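Local coordinates for vinylacetyl-CoA Delta-isomerase (PDB 6VJR), which probably acts as an FAD- and [4Fe-4S]-dependent 4-hydroxybutyryl-CoA dehydratase and vinylacetyl-CoA Delta-isomerase, in an ammonia-oxidizing archaeon, at residues 9-14 with 28-32; 65-71 with 136-141; 165-169 with 180-184. All coordinates share one frame. Where two conformers were deposited one is given. Residue numbers count along the deposited sequence, not the author numbering.

All three contacts lie in the N-terminal half of the chain, and none touches another; interactions 1 and 2 come within about 6 Å at their nearest atoms, while interaction 3 is about 16 Å or more from both. Interaction 1 is partly buried, with charged side chains over a small apolar patch, and ties the first helix to the loop before helix 36-51. Interaction 2 is largely buried and joins a short strand and turn to the end of helix 125-139 through leucine packing, one direct hydrogen bond and two waters. Interaction 3, also buried, is backbone pairing where a strand enters the beta-sheet, close to FAD and to a second subunit.

Interaction 1: 9-14 with 28-32; sequences IESLRG and EPVDH
Two carboxylates of the 28-32 segment take hold of the turn after the first helix in different ways: Glu28 binds backbone, Asp31 binds a guanidinium. The segment 9-14 begins in helix 5-11; Arg13 is extended (phi/psi -84/142) and Gly14 has positive phi (78/20). Opposite, Glu28 is extended and 29-31 form a 3-10 turn, with Arg13 CA 6.5 Å from Val30 CA. Glu28 (chi1 t, chi2 p) folds back so that OE1 accepts from Gly14 N at 2.9 Å while OE2 accepts from Val30 N at 3.3 Å, its carboxylate thus bridging the two backbones. Arg13 (m, t, t) reaches across Val30, whose CG1 lies over one guanidinium face, 3.6 Å from NH2, and its NH1 forms a salt bridge with Asp31 OD1 at 3.1 Å. Glu10 OE1 adds a long bridge to Arg13 NE at 3.8 Å, completing a three-residue network whose Arg13-Asp31 link joins the end of the N-terminal helix to the loop leading into helix 36-51. Beneath the charges Val30 (chi1 t) points at the helix end: CG2 sits 3.5 Å from Leu12 CB and CG1 3.7 Å from Ile9 CG2. Ile9 and Leu12 also touch Ile39 of helix 36-51.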
loop_
_atom_site.group_PDB
_atom_site.type_symbol
_atom_site.label_atom_id
_atom_site.label_comp_id
_atom_site.label_asym_id
_atom_site.label_seq_id
_atom_site.Cartn_x
_atom_site.Cartn_y
_atom_site.Cartn_z
ATOM N N ILE A 9 26.832 19.671 -29.183
ATOM C CA ILE A 9 26.361 18.862 -30.303
ATOM C C ILE A 9 27.429 18.775 -31.401
ATOM O O ILE A 9 27.725 17.700 -31.899
ATOM C CB ILE A 9 25.014 19.382 -30.794
ATOM C CG1 ILE A 9 23.975 19.163 -29.702
ATOM C CG2 ILE A 9 24.587 18.767 -32.126
ATOM C CD1 ILE A 9 22.651 19.845 -29.974
ATOM N N GLU A 10 28.101 19.893 -31.700
ATOM C CA GLU A 10 29.153 19.885 -32.690
ATOM C C GLU A 10 30.327 18.996 -32.273
ATOM O O GLU A 10 30.886 18.334 -33.131
ATOM C CB GLU A 10 29.602 21.329 -32.891
ATOM C CG GLU A 10 30.637 21.485 -33.997
ATOM C CD GLU A 10 30.232 20.977 -35.370
ATOM O OE1 GLU A 10 29.038 21.088 -35.769
ATOM O OE2 GLU A 10 31.156 20.455 -36.048
ATOM N N SER A 11 30.664 18.941 -30.975
ATOM C CA SER A 11 31.764 18.124 -30.464
ATOM C C SER A 11 31.508 16.614 -30.653
ATOM O O SER A 11 32.459 15.822 -30.606
ATOM C CB SER A 11 32.000 18.392 -28.970
ATOM O OG SER A 11 31.063 17.648 -28.163
ATOM N N LEU A 12 30.246 16.218 -30.915
ATOM C CA LEU A 12 29.878 14.803 -31.090
ATOM C C LEU A 12 29.958 14.351 -32.546
ATOM O O LEU A 12 29.730 13.169 -32.835
ATOM C CB LEU A 12 28.452 14.543 -30.599
ATOM C CG LEU A 12 28.201 14.742 -29.107
ATOM C CD1 LEU A 12 26.753 14.427 -28.777
ATOM C CD2 LEU A 12 29.169 13.898 -28.298
ATOM N N ARG A 13 30.157 15.308 -33.458
ATOM C CA ARG A 13 30.160 15.037 -34.894
ATOM C C ARG A 13 31.527 14.545 -35.355
ATOM O O ARG A 13 32.574 15.015 -34.919
ATOM C CB ARG A 13 29.790 16.254 -35.736
ATOM C CG ARG A 13 28.341 16.672 -35.569
ATOM C CD ARG A 13 28.004 17.794 -36.527
ATOM N NE ARG A 13 26.618 18.241 -36.405
ATOM C CZ ARG A 13 25.584 17.605 -36.937
ATOM N NH1 ARG A 13 25.762 16.522 -37.675
ATOM N NH2 ARG A 13 24.372 18.098 -36.768
ATOM N N GLY A 14 31.499 13.586 -36.279
ATOM C CA GLY A 14 32.708 13.194 -36.964
ATOM C C GLY A 14 33.611 12.284 -36.143
ATOM O O GLY A 14 34.788 12.192 -36.526
ATOM N N GLU A 28 26.694 8.536 -38.052
ATOM C CA GLU A 28 26.682 9.805 -37.357
ATOM C C GLU A 28 25.525 9.802 -36.366
ATOM O O GLU A 28 24.391 10.189 -36.707
ATOM C CB GLU A 28 26.553 10.951 -38.351
ATOM C CG GLU A 28 26.588 12.310 -37.666
ATOM C CD GLU A 28 27.778 12.450 -36.725
ATOM O OE1 GLU A 28 28.900 12.648 -37.292
ATOM O OE2 GLU A 28 27.586 12.299 -35.466
ATOM N N PRO A 29 25.780 9.450 -35.085
ATOM C CA PRO A 29 24.698 9.395 -34.102
ATOM C C PRO A 29 23.915 10.707 -33.990
ATOM O O PRO A 29 22.700 10.682 -33.762
ATOM C CB PRO A 29 25.439 8.975 -32.833
ATOM C CG PRO A 29 26.602 8.151 -33.354
ATOM C CD PRO A 29 27.073 9.002 -34.509
ATOM N N VAL A 30 24.590 11.851 -34.172
ATOM C CA VAL A 30 23.956 13.155 -33.986
ATOM C C VAL A 30 22.798 13.316 -34.962
ATOM O O VAL A 30 21.873 14.080 -34.707
ATOM C CB VAL A 30 24.959 14.313 -34.169
ATOM C CG1 VAL A 30 24.293 15.679 -34.079
ATOM C CG2 VAL A 30 26.074 14.258 -33.160
ATOM N N ASP A 31 22.900 12.655 -36.121
ATOM C CA ASP A 31 21.891 12.774 -37.153
ATOM C C ASP A 31 20.897 11.615 -37.153
ATOM O O ASP A 31 20.044 11.548 -38.037
ATOM C CB ASP A 31 22.597 12.869 -38.487
ATOM C CG ASP A 31 23.363 14.160 -38.720
ATOM O OD1 ASP A 31 23.056 15.162 -38.055
ATOM O OD2 ASP A 31 24.276 14.124 -39.558
ATOM N N HIS A 32 21.003 10.691 -36.208
ATOM C CA HIS A 32 20.095 9.553 -36.191
ATOM C C HIS A 32 18.883 9.941 -35.356
ATOM O O HIS A 32 19.021 10.272 -34.178
ATOM C CB HIS A 32 20.762 8.311 -35.621
ATOM C CG HIS A 32 19.983 7.056 -35.811
ATOM N ND1 HIS A 32 18.726 6.844 -35.315
ATOM C CD2 HIS A 32 20.325 5.962 -36.515
ATOM C CE1 HIS A 32 18.341 5.622 -35.682
ATOM N NE2 HIS A 32 19.313 5.069 -36.413
#

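Interaction 2: 65-71 with 136-141; sequences LKVNRFL and VQQENL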
loop_
_atom_site.group_PDB
_atom_site.type_symbol
_atom_site.label_atom_id
_atom_site.label_comp_id
_atom_site.label_asym_id
_atom_site.label_seq_id
_atom_site.Cartn_x
_atom_site.Cartn_y
_atom_site.Cartn_z
ATOM N N LEU A 65 38.351 27.579 -11.656
ATOM C CA LEU A 65 37.482 27.928 -12.774
ATOM C C LEU A 65 36.033 27.838 -12.345
ATOM O O LEU A 65 35.743 27.082 -11.441
ATOM C CB LEU A 65 37.667 26.948 -13.927
ATOM C CG LEU A 65 39.045 26.893 -14.577
ATOM C CD1 LEU A 65 39.112 25.710 -15.551
ATOM C CD2 LEU A 65 39.313 28.223 -15.276
ATOM N N LYS A 66 35.162 28.603 -13.041
ATOM C CA LYS A 66 33.752 28.321 -13.047
ATOM C C LYS A 66 33.522 27.094 -13.934
ATOM O O LYS A 66 33.919 27.108 -15.113
ATOM C CB LYS A 66 32.981 29.535 -13.569
ATOM C CG LYS A 66 31.483 29.383 -13.427
ATOM C CD LYS A 66 31.008 30.004 -12.110
ATOM C CE LYS A 66 30.613 31.456 -12.224
ATOM N NZ LYS A 66 29.151 31.612 -12.133
ATOM N N VAL A 67 32.906 26.048 -13.361
ATOM C CA VAL A 67 32.721 24.788 -14.061
ATOM C C VAL A 67 31.251 24.377 -14.051
ATOM O O VAL A 67 30.484 24.756 -13.187
ATOM C CB VAL A 67 33.583 23.642 -13.487
ATOM C CG1 VAL A 67 35.058 24.038 -13.450
ATOM C CG2 VAL A 67 33.145 23.242 -12.087
ATOM N N ASN A 68 30.864 23.584 -15.040
ATOM C CA ASN A 68 29.548 22.973 -15.008
ATOM C C ASN A 68 29.423 22.166 -13.709
ATOM O O ASN A 68 30.324 21.430 -13.346
ATOM C CB ASN A 68 29.323 22.131 -16.255
ATOM C CG ASN A 68 27.889 21.689 -16.380
ATOM O OD1 ASN A 68 27.449 20.794 -15.661
ATOM N ND2 ASN A 68 27.154 22.303 -17.291
ATOM N N ARG A 69 28.270 22.284 -13.035
ATOM C CA ARG A 69 28.069 21.596 -11.758
ATOM C C ARG A 69 28.185 20.073 -11.885
ATOM O O ARG A 69 28.602 19.426 -10.942
ATOM C CB ARG A 69 26.777 22.025 -11.054
ATOM C CG ARG A 69 26.588 21.397 -9.682
ATOM C CD ARG A 69 25.429 22.021 -8.977
ATOM N NE ARG A 69 25.468 23.472 -8.812
ATOM C CZ ARG A 69 26.234 24.151 -7.976
ATOM N NH1 ARG A 69 26.083 25.460 -7.908
ATOM N NH2 ARG A 69 27.098 23.557 -7.172
ATOM N N PHE A 70 27.938 19.509 -13.062
ATOM C CA PHE A 70 28.154 18.081 -13.261
ATOM C C PHE A 70 29.619 17.667 -13.176
ATOM O O PHE A 70 29.907 16.487 -12.982
ATOM C CB PHE A 70 27.562 17.590 -14.582
ATOM C CG PHE A 70 26.054 17.508 -14.564
ATOM C CD1 PHE A 70 25.423 16.489 -13.866
ATOM C CD2 PHE A 70 25.269 18.441 -15.205
ATOM C CE1 PHE A 70 24.041 16.377 -13.874
ATOM C CE2 PHE A 70 23.891 18.337 -15.204
ATOM C CZ PHE A 70 23.278 17.294 -14.564
ATOM N N LEU A 71 30.555 18.625 -13.252
ATOM C CA LEU A 71 31.986 18.308 -13.190
ATOM C C LEU A 71 32.604 18.728 -11.855
ATOM O O LEU A 71 33.836 18.680 -11.686
ATOM C CB LEU A 71 32.678 19.040 -14.345
ATOM C CG LEU A 71 32.330 18.565 -15.758
ATOM C CD1 LEU A 71 32.826 19.547 -16.823
ATOM C CD2 LEU A 71 32.917 17.198 -15.954
ATOM N N VAL A 136 39.002 17.653 -17.497
ATOM C CA VAL A 136 37.616 17.628 -17.919
ATOM C C VAL A 136 36.888 18.913 -17.525
ATOM O O VAL A 136 35.971 19.336 -18.220
ATOM C CB VAL A 136 36.884 16.349 -17.471
ATOM C CG1 VAL A 136 37.572 15.105 -17.996
ATOM C CG2 VAL A 136 36.739 16.214 -15.980
ATOM N N GLN A 137 37.279 19.507 -16.404
ATOM C CA GLN A 137 36.763 20.811 -15.998
ATOM C C GLN A 137 37.122 21.938 -16.974
ATOM O O GLN A 137 36.291 22.788 -17.283
ATOM C CB GLN A 137 37.223 21.161 -14.589
ATOM C CG GLN A 137 36.461 20.411 -13.499
ATOM C CD GLN A 137 36.736 20.943 -12.102
ATOM O OE1 GLN A 137 37.606 21.817 -11.873
ATOM N NE2 GLN A 137 36.012 20.346 -11.167
ATOM N N GLN A 138 38.386 21.983 -17.388
ATOM C CA GLN A 138 38.849 22.981 -18.336
ATOM C C GLN A 138 38.111 22.874 -19.668
ATOM O O GLN A 138 37.740 23.895 -20.244
ATOM C CB GLN A 138 40.340 22.813 -18.621
ATOM C CG GLN A 138 41.239 23.044 -17.421
ATOM C CD GLN A 138 42.707 22.878 -17.759
ATOM O OE1 GLN A 138 43.159 21.861 -18.307
ATOM N NE2 GLN A 138 43.464 23.915 -17.479
ATOM N N GLU A 139 37.913 21.647 -20.147
ATOM C CA GLU A 139 37.351 21.394 -21.464
ATOM C C GLU A 139 35.816 21.328 -21.437
ATOM O O GLU A 139 35.200 21.497 -22.481
ATOM C CB GLU A 139 37.980 20.134 -22.051
ATOM C CG GLU A 139 39.490 20.254 -22.208
ATOM C CD GLU A 139 40.210 19.098 -22.881
ATOM O OE1 GLU A 139 41.475 19.042 -22.819
ATOM O OE2 GLU A 139 39.516 18.238 -23.459
ATOM N N ASN A 140 35.213 21.165 -20.257
ATOM C CA ASN A 140 33.761 21.147 -20.057
ATOM C C ASN A 140 33.109 19.950 -20.745
ATOM O O ASN A 140 32.231 20.134 -21.583
ATOM C CB ASN A 140 33.098 22.466 -20.431
ATOM C CG ASN A 140 31.737 22.621 -19.802
ATOM O OD1 ASN A 140 31.331 21.834 -18.935
ATOM N ND2 ASN A 140 30.995 23.609 -20.237
ATOM N N LEU A 141 33.559 18.737 -20.376
ATOM C CA LEU A 141 33.218 17.491 -21.063
ATOM C C LEU A 141 32.108 16.722 -20.340
ATOM O O LEU A 141 31.787 16.985 -19.182
ATOM C CB LEU A 141 34.481 16.628 -21.201
ATOM C CG LEU A 141 35.639 17.340 -21.909
ATOM C CD1 LEU A 141 36.830 16.408 -22.110
ATOM C CD2 LEU A 141 35.194 17.947 -23.232
HETATM O O HOH W 1 28.563 24.429 -18.727
HETATM O O HOH W 2 33.234 23.122 -16.890
#
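The C-terminal end of helix 125-139 packs here on a short strand, 66-68, and the Asx turn that begins at its last residue, Asn68, whose OD1 accepts from Phe70 N at 2.9 Å. Val136 opens the segment: its O lies 3.4 Å from Leu71 CD1 and its CG2 3.9 Å from Leu71 CD2. Gln137 reaches past the strand to the 3-10 turn 69-71, where NE2 donates to Leu71 O at 2.8 Å, the one direct hydrogen bond between the segments, while OE1 is held by Ser60 and Thr63. Its backbone O receives a bond from water 2 at 3.1 Å, and that water accepts from Asn68 N at 3.0 Å. Gln138 lets Leu65 CD1 rest 3.9 Å from its CG at the solvent-exposed end of the contact. Asn140 leaves the helix with positive phi; OD1 comes 3.5 Å from Leu71 CD1, ND2 bonds Ile2 O near the chain start, and water 1 joins the two amides, accepting from Asn68 ND2 at 2.9 Å and Asn140 ND2 at 3.0 Å. Leu141 O approaches Leu71 CD2 at 3.4 Å.

Interaction 3: 165-169 with 180-184; sequences DLFTR and VSGAK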
loop_
_atom_site.group_PDB
_atom_site.type_symbol
_atom_site.label_atom_id
_atom_site.label_comp_id
_atom_site.label_asym_id
_atom_site.label_seq_id
_atom_site.Cartn_x
_atom_site.Cartn_y
_atom_site.Cartn_z
ATOM N N ASP A 165 35.479 -12.885 -18.711
ATOM C CA ASP A 165 35.206 -11.572 -19.273
ATOM C C ASP A 165 33.837 -11.030 -18.854
ATOM O O ASP A 165 33.511 -9.903 -19.190
ATOM C CB ASP A 165 35.287 -11.608 -20.787
ATOM C CG ASP A 165 36.667 -11.926 -21.342
ATOM O OD1 ASP A 165 37.665 -11.642 -20.636
ATOM O OD2 ASP A 165 36.725 -12.485 -22.461
ATOM N N LEU A 166 33.006 -11.809 -18.120
ATOM C CA LEU A 166 31.660 -11.364 -17.777
ATOM C C LEU A 166 31.654 -10.242 -16.738
ATOM O O LEU A 166 30.630 -9.565 -16.536
ATOM C CB LEU A 166 30.769 -12.525 -17.371
ATOM C CG LEU A 166 30.407 -13.498 -18.494
ATOM C CD1 LEU A 166 29.804 -14.828 -18.039
ATOM C CD2 LEU A 166 29.432 -12.811 -19.414
ATOM N N PHE A 167 32.813 -10.039 -16.102
ATOM C CA PHE A 167 33.144 -8.808 -15.415
ATOM C C PHE A 167 34.436 -8.295 -16.043
ATOM O O PHE A 167 35.330 -9.090 -16.375
ATOM C CB PHE A 167 33.369 -9.031 -13.914
ATOM C CG PHE A 167 32.150 -9.397 -13.089
ATOM C CD1 PHE A 167 31.628 -10.688 -13.142
ATOM C CD2 PHE A 167 31.565 -8.484 -12.239
ATOM C CE1 PHE A 167 30.559 -11.042 -12.352
ATOM C CE2 PHE A 167 30.459 -8.839 -11.474
ATOM C CZ PHE A 167 29.991 -10.129 -11.510
ATOM N N THR A 168 34.560 -6.976 -16.138
ATOM C CA THR A 168 35.690 -6.325 -16.785
ATOM C C THR A 168 36.990 -6.518 -15.993
ATOM O O THR A 168 37.046 -6.337 -14.776
ATOM C CB THR A 168 35.338 -4.847 -16.980
ATOM O OG1 THR A 168 34.224 -4.746 -17.861
ATOM C CG2 THR A 168 36.478 -4.058 -17.597
ATOM N N ARG A 169 38.047 -6.900 -16.707
ATOM C CA ARG A 169 39.311 -7.247 -16.070
ATOM C C ARG A 169 40.527 -6.772 -16.869
ATOM O O ARG A 169 40.465 -6.518 -18.068
ATOM C CB ARG A 169 39.411 -8.761 -15.907
ATOM C CG ARG A 169 39.410 -9.482 -17.251
ATOM C CD ARG A 169 39.285 -10.979 -17.073
ATOM N NE ARG A 169 39.241 -11.725 -18.340
ATOM C CZ ARG A 169 40.212 -12.504 -18.795
ATOM N NH1 ARG A 169 41.160 -12.855 -17.986
ATOM N NH2 ARG A 169 40.168 -13.042 -19.998
ATOM N N VAL A 180 42.408 -3.849 -21.011
ATOM C CA VAL A 180 41.242 -4.414 -20.350
ATOM C C VAL A 180 40.318 -5.039 -21.377
ATOM O O VAL A 180 40.228 -4.570 -22.510
ATOM C CB VAL A 180 40.450 -3.399 -19.500
ATOM C CG1 VAL A 180 41.241 -2.856 -18.336
ATOM C CG2 VAL A 180 39.878 -2.258 -20.323
ATOM N N SER A 181 39.623 -6.098 -20.943
ATOM C CA SER A 181 38.576 -6.737 -21.711
ATOM C C SER A 181 37.380 -6.992 -20.797
ATOM O O SER A 181 37.522 -7.197 -19.586
ATOM C CB SER A 181 39.059 -8.037 -22.342
ATOM O OG SER A 181 40.100 -7.805 -23.280
ATOM N N GLY A 182 36.199 -7.016 -21.420
ATOM C CA GLY A 182 34.963 -7.249 -20.711
ATOM C C GLY A 182 33.883 -6.394 -21.356
ATOM O O GLY A 182 33.919 -6.135 -22.553
ATOM N N ALA A 183 32.888 -6.027 -20.571
ATOM C CA ALA A 183 31.803 -5.213 -21.080
ATOM C C ALA A 183 31.165 -4.468 -19.919
ATOM O O ALA A 183 31.301 -4.904 -18.763
ATOM C CB ALA A 183 30.806 -6.090 -21.758
ATOM N N LYS A 184 30.443 -3.412 -20.251
ATOM C CA LYS A 184 29.664 -2.649 -19.283
ATOM C C LYS A 184 28.265 -2.473 -19.883
ATOM O O LYS A 184 28.140 -2.065 -21.027
ATOM C CB LYS A 184 30.335 -1.302 -18.987
ATOM C CG LYS A 184 31.661 -1.422 -18.245
ATOM C CD LYS A 184 31.692 -2.019 -16.835
ATOM C CE LYS A 184 32.993 -1.843 -16.134
ATOM N NZ LYS A 184 32.953 -2.556 -14.840
#
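A salt bridge within 165-169 spans the segment just ahead of strand 169-173: Asp165 OD1 accepts from Arg169 NE at 2.8 Å and NH2 at 2.9 Å. Arg169 and Ser181 then form an antiparallel hydrogen-bonded pair, with Arg169 N to Ser181 O at 2.9 Å and Ser181 N to Arg169 O at 3.0 Å. Weaker CA-H...O contacts flank it, from Val180 CA to Arg169 O at 3.2 Å, Thr168 CA to Ser181 O at 3.5 Å and Gly182 CA to Asp165 O at 3.4 Å. The chain crosses so closely, with Thr168 CA and Gly182 CA 4.1 Å apart, that a CB on Gly182 would collide with Thr168. Thr168 covers the strand beyond, its OG1 3.1 Å from Ala183 O and 3.6 Å from Lys184 CE. Lys184 NZ is held by Asp149 and the carbonyls of Met147 and Met199; the Lys184 side chain lies about 6 Å from bound FAD. Asp165 OD2 bridges to Lys408 of the second subunit, whose Tyr409 packs on Ala183. Strand 177-188 thus runs between the incoming strand 169-173 and strands 254-259 and 262-265, with Val180 and Lys184 resting on Leu198 of strand 195-198.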